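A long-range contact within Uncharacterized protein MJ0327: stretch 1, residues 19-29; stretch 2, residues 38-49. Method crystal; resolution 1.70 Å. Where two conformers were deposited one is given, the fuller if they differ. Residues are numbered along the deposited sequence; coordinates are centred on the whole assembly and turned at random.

Stretch 1 19-29: SFEDCKYFLIV
Stretch 2 (38-49) STKVIFNDESGK

The most unusual feature is Asn-44, whose side chain ties the end of a strand pair to the loop before it. Its chi1 is t (-174°) and its CA-to-CB bond points toward stretch 1. Asn-44 ND2 donates to Glu-21 O (2.9 Å) and to Cys-23 O (3.0 Å). A carboxamide suits this place because it offers two N-H groups and an acceptor. Asn-44 OD1 accepts from Lys-49 NZ (2.9 Å) and from water 1 (2.8 Å), which also donates to Phe-20 O (2.9 Å). The backbone adds Asn-44 N to Lys-24 O (3.0 Å).

Residues 20-22 have helical phi/psi. Cys-23 (-61/155) and Lys-24 (-73/-41) lead into strand 25-29. This strand runs antiparallel to strand 38-43, at 156° between N-to-C directions. Tyr-25 pairs with Phe-43, Phe-26 with Ile-42, Leu-27 with Val-41, Ile-28 with Lys-40 and Val-29 with Thr-39. Phe-26 N donates to Ile-42 O (2.8 Å), and Ile-42 N to Phe-26 O (2.9 Å). Ile-28 N donates to Lys-40 O (2.8 Å). The return bond, Lys-40 N to Ile-28 O (3.0 Å), is weak.

Phe-26, Ile-28, Lys-40 and Ile-42 share one sheet face. Phe-26 (m, chi2 -74°), Ile-28 (m, m) and Ile-42 (m, t) are buried, as befits apolar side chains. Ile-28 CG1 meets Ile-42 CD1 at 3.8 Å. Lys-40 is exposed, and its end leads away.

The other face carries Tyr-25 (p), Leu-27 (t, p), Val-29 (m), Thr-39 (p), Val-41 (t) and Phe-43 (m). Tyr-25 CD2 lies 3.7 Å from Val-41 CG1. Tyr-25 CB lies 3.8 Å from Phe-43 CD1. Leu-27 CD1 reaches Thr-39 CB at 3.9 Å.

After Asn-44, Asp-45 caps helix 46-49: Gly-48 N donates to Asp-45 OD1 (2.8 Å). The contact buries 730 Å², both sides summed.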

# COMPACT_ATOMS: atom_id res chain seq x y z
N SER A 19 -7.87 3.27 6.98
CA SER A 19 -7.06 4.32 6.35
C SER A 19 -5.57 4.05 6.43
O SER A 19 -5.07 3.20 7.20
CB SER A 19 -7.40 5.68 6.99
OG SER A 19 -6.77 5.88 8.21
N PHE A 20 -4.86 4.79 5.58
CA PHE A 20 -3.42 4.83 5.58
C PHE A 20 -2.94 5.29 6.94
O PHE A 20 -1.91 4.79 7.43
CB PHE A 20 -2.94 5.77 4.45
CG PHE A 20 -1.47 5.83 4.26
CD1 PHE A 20 -0.84 4.86 3.49
CD2 PHE A 20 -0.72 6.85 4.81
CE1 PHE A 20 0.53 4.93 3.26
CE2 PHE A 20 0.64 6.90 4.61
CZ PHE A 20 1.27 5.93 3.85
N GLU A 21 -3.68 6.21 7.55
CA GLU A 21 -3.25 6.84 8.80
C GLU A 21 -3.51 5.95 10.03
O GLU A 21 -2.71 5.96 10.94
CB GLU A 21 -3.90 8.22 8.98
CG GLU A 21 -3.44 9.24 7.92
CD GLU A 21 -4.06 9.03 6.54
OE1 GLU A 21 -5.15 8.45 6.43
OE2 GLU A 21 -3.42 9.40 5.54
N ASP A 22 -4.61 5.19 10.04
CA ASP A 22 -5.04 4.45 11.21
C ASP A 22 -4.47 3.04 11.32
O ASP A 22 -4.67 2.37 12.35
CB ASP A 22 -6.58 4.49 11.32
CG ASP A 22 -7.29 3.25 10.76
OD1 ASP A 22 -6.98 2.77 9.68
OD2 ASP A 22 -8.24 2.77 11.41
N CYS A 23 -3.75 2.58 10.29
CA CYS A 23 -3.29 1.19 10.26
C CYS A 23 -2.36 0.83 11.42
O CYS A 23 -1.74 1.70 12.06
CB CYS A 23 -2.68 0.82 8.93
SG CYS A 23 -1.13 1.58 8.48
N LYS A 24 -2.34 -0.45 11.74
CA LYS A 24 -1.33 -0.97 12.70
C LYS A 24 0.04 -1.02 12.08
O LYS A 24 1.05 -0.67 12.72
CB LYS A 24 -1.79 -2.34 13.25
CG LYS A 24 -0.81 -3.02 14.22
CD LYS A 24 -0.65 -2.22 15.54
CE LYS A 24 0.54 -2.71 16.42
NZ LYS A 24 0.54 -1.98 17.73
N TYR A 25 0.10 -1.45 10.82
CA TYR A 25 1.39 -1.61 10.11
C TYR A 25 1.18 -1.50 8.62
O TYR A 25 0.03 -1.62 8.16
CB TYR A 25 2.10 -2.93 10.45
CG TYR A 25 1.43 -4.19 9.92
CD1 TYR A 25 0.37 -4.74 10.60
CD2 TYR A 25 1.86 -4.84 8.78
CE1 TYR A 25 -0.27 -5.92 10.13
CE2 TYR A 25 1.22 -6.01 8.31
CZ TYR A 25 0.17 -6.53 8.99
OH TYR A 25 -0.48 -7.68 8.58
N PHE A 26 2.28 -1.22 7.90
CA PHE A 26 2.39 -1.26 6.45
C PHE A 26 3.02 -2.59 6.10
O PHE A 26 4.07 -2.99 6.67
CB PHE A 26 3.26 -0.13 5.92
CG PHE A 26 2.83 1.22 6.41
CD1 PHE A 26 1.68 1.80 5.90
CD2 PHE A 26 3.58 1.89 7.35
CE1 PHE A 26 1.28 3.06 6.36
CE2 PHE A 26 3.20 3.16 7.81
CZ PHE A 26 2.05 3.73 7.31
N LEU A 27 2.32 -3.35 5.27
CA LEU A 27 2.86 -4.55 4.64
C LEU A 27 3.59 -4.15 3.34
O LEU A 27 2.96 -3.64 2.40
CB LEU A 27 1.76 -5.57 4.40
CG LEU A 27 2.18 -6.91 3.73
CD1 LEU A 27 3.08 -7.71 4.69
CD2 LEU A 27 0.96 -7.72 3.42
N ILE A 28 4.91 -4.40 3.29
CA ILE A 28 5.71 -4.10 2.10
C ILE A 28 5.85 -5.41 1.31
O ILE A 28 6.43 -6.38 1.79
CB ILE A 28 7.08 -3.48 2.45
CG1 ILE A 28 7.00 -2.31 3.44
CG2 ILE A 28 7.82 -3.06 1.21
CD1 ILE A 28 6.04 -1.22 3.05
N VAL A 29 5.26 -5.43 0.12
CA VAL A 29 5.31 -6.62 -0.72
C VAL A 29 6.11 -6.34 -1.97
O VAL A 29 5.93 -5.33 -2.65
CB VAL A 29 3.92 -7.20 -1.08
CG1 VAL A 29 3.19 -7.70 0.16
CG2 VAL A 29 3.07 -6.21 -1.82
N SER A 38 8.39 -11.51 -1.60
CA SER A 38 8.71 -11.31 -0.21
C SER A 38 7.77 -10.30 0.46
O SER A 38 7.04 -9.54 -0.22
CB SER A 38 10.14 -10.79 -0.09
OG SER A 38 10.18 -9.47 -0.53
N THR A 39 7.82 -10.29 1.80
CA THR A 39 6.99 -9.44 2.61
C THR A 39 7.79 -8.92 3.80
O THR A 39 8.75 -9.53 4.25
CB THR A 39 5.70 -10.15 3.13
OG1 THR A 39 6.04 -11.17 4.06
CG2 THR A 39 4.84 -10.72 1.90
N LYS A 40 7.36 -7.78 4.31
CA LYS A 40 7.98 -7.15 5.44
C LYS A 40 6.93 -6.26 6.18
O LYS A 40 6.12 -5.56 5.54
CB LYS A 40 9.16 -6.32 4.97
CG LYS A 40 9.94 -5.70 6.11
CD LYS A 40 11.30 -5.20 5.68
CE LYS A 40 11.24 -3.87 4.99
NZ LYS A 40 12.56 -3.15 4.95
N VAL A 41 6.96 -6.30 7.51
CA VAL A 41 6.13 -5.45 8.36
C VAL A 41 6.88 -4.20 8.80
O VAL A 41 7.99 -4.30 9.33
CB VAL A 41 5.72 -6.23 9.57
CG1 VAL A 41 5.02 -5.36 10.61
CG2 VAL A 41 4.87 -7.42 9.12
N ILE A 42 6.26 -3.05 8.58
CA ILE A 42 6.75 -1.77 9.13
C ILE A 42 5.63 -1.22 10.02
O ILE A 42 4.56 -0.85 9.53
CB ILE A 42 7.16 -0.74 8.04
CG1 ILE A 42 8.34 -1.24 7.15
CG2 ILE A 42 7.53 0.59 8.70
CD1 ILE A 42 8.83 -0.24 6.08
N PHE A 43 5.86 -1.16 11.33
CA PHE A 43 4.81 -0.61 12.23
C PHE A 43 4.54 0.86 11.96
O PHE A 43 5.44 1.59 11.59
CB PHE A 43 5.13 -0.92 13.69
CG PHE A 43 4.97 -2.38 14.02
CD1 PHE A 43 3.72 -2.99 13.90
CD2 PHE A 43 6.07 -3.16 14.38
CE1 PHE A 43 3.54 -4.32 14.18
CE2 PHE A 43 5.92 -4.52 14.66
CZ PHE A 43 4.66 -5.12 14.55
N ASN A 44 3.27 1.25 12.03
CA ASN A 44 2.85 2.63 11.79
C ASN A 44 3.04 3.47 13.07
O ASN A 44 2.07 3.95 13.67
CB ASN A 44 1.39 2.64 11.35
CG ASN A 44 0.91 4.01 10.95
OD1 ASN A 44 1.71 4.91 10.62
ND2 ASN A 44 -0.40 4.18 10.97
N ASP A 45 4.30 3.64 13.47
CA ASP A 45 4.65 4.50 14.61
C ASP A 45 5.48 5.64 14.04
O ASP A 45 5.60 5.74 12.83
CB ASP A 45 5.32 3.71 15.75
CG ASP A 45 6.58 2.95 15.34
OD1 ASP A 45 7.17 3.26 14.30
OD2 ASP A 45 6.98 2.02 16.08
N GLU A 46 6.01 6.53 14.89
CA GLU A 46 6.80 7.68 14.41
C GLU A 46 7.97 7.26 13.49
O GLU A 46 8.17 7.85 12.43
CB GLU A 46 7.32 8.53 15.59
N SER A 47 8.67 6.20 13.87
CA SER A 47 9.80 5.69 13.08
C SER A 47 9.32 5.03 11.78
O SER A 47 9.92 5.22 10.72
CB SER A 47 10.63 4.72 13.93
OG SER A 47 11.63 4.03 13.17
N GLY A 48 8.24 4.27 11.86
CA GLY A 48 7.67 3.62 10.67
C GLY A 48 7.19 4.57 9.60
O GLY A 48 7.31 4.31 8.40
N LYS A 49 6.67 5.72 10.05
CA LYS A 49 6.28 6.78 9.13
C LYS A 49 7.47 7.33 8.30
O LYS A 49 7.33 7.59 7.12
CB LYS A 49 5.54 7.89 9.90
CG LYS A 49 4.13 7.45 10.35
CD LYS A 49 3.45 8.53 11.21
CE LYS A 49 2.01 8.17 11.59
NZ LYS A 49 1.93 7.06 12.57
O HOH W 1 0.29 6.28 8.66
O HOH W 2 -1.03 7.77 12.40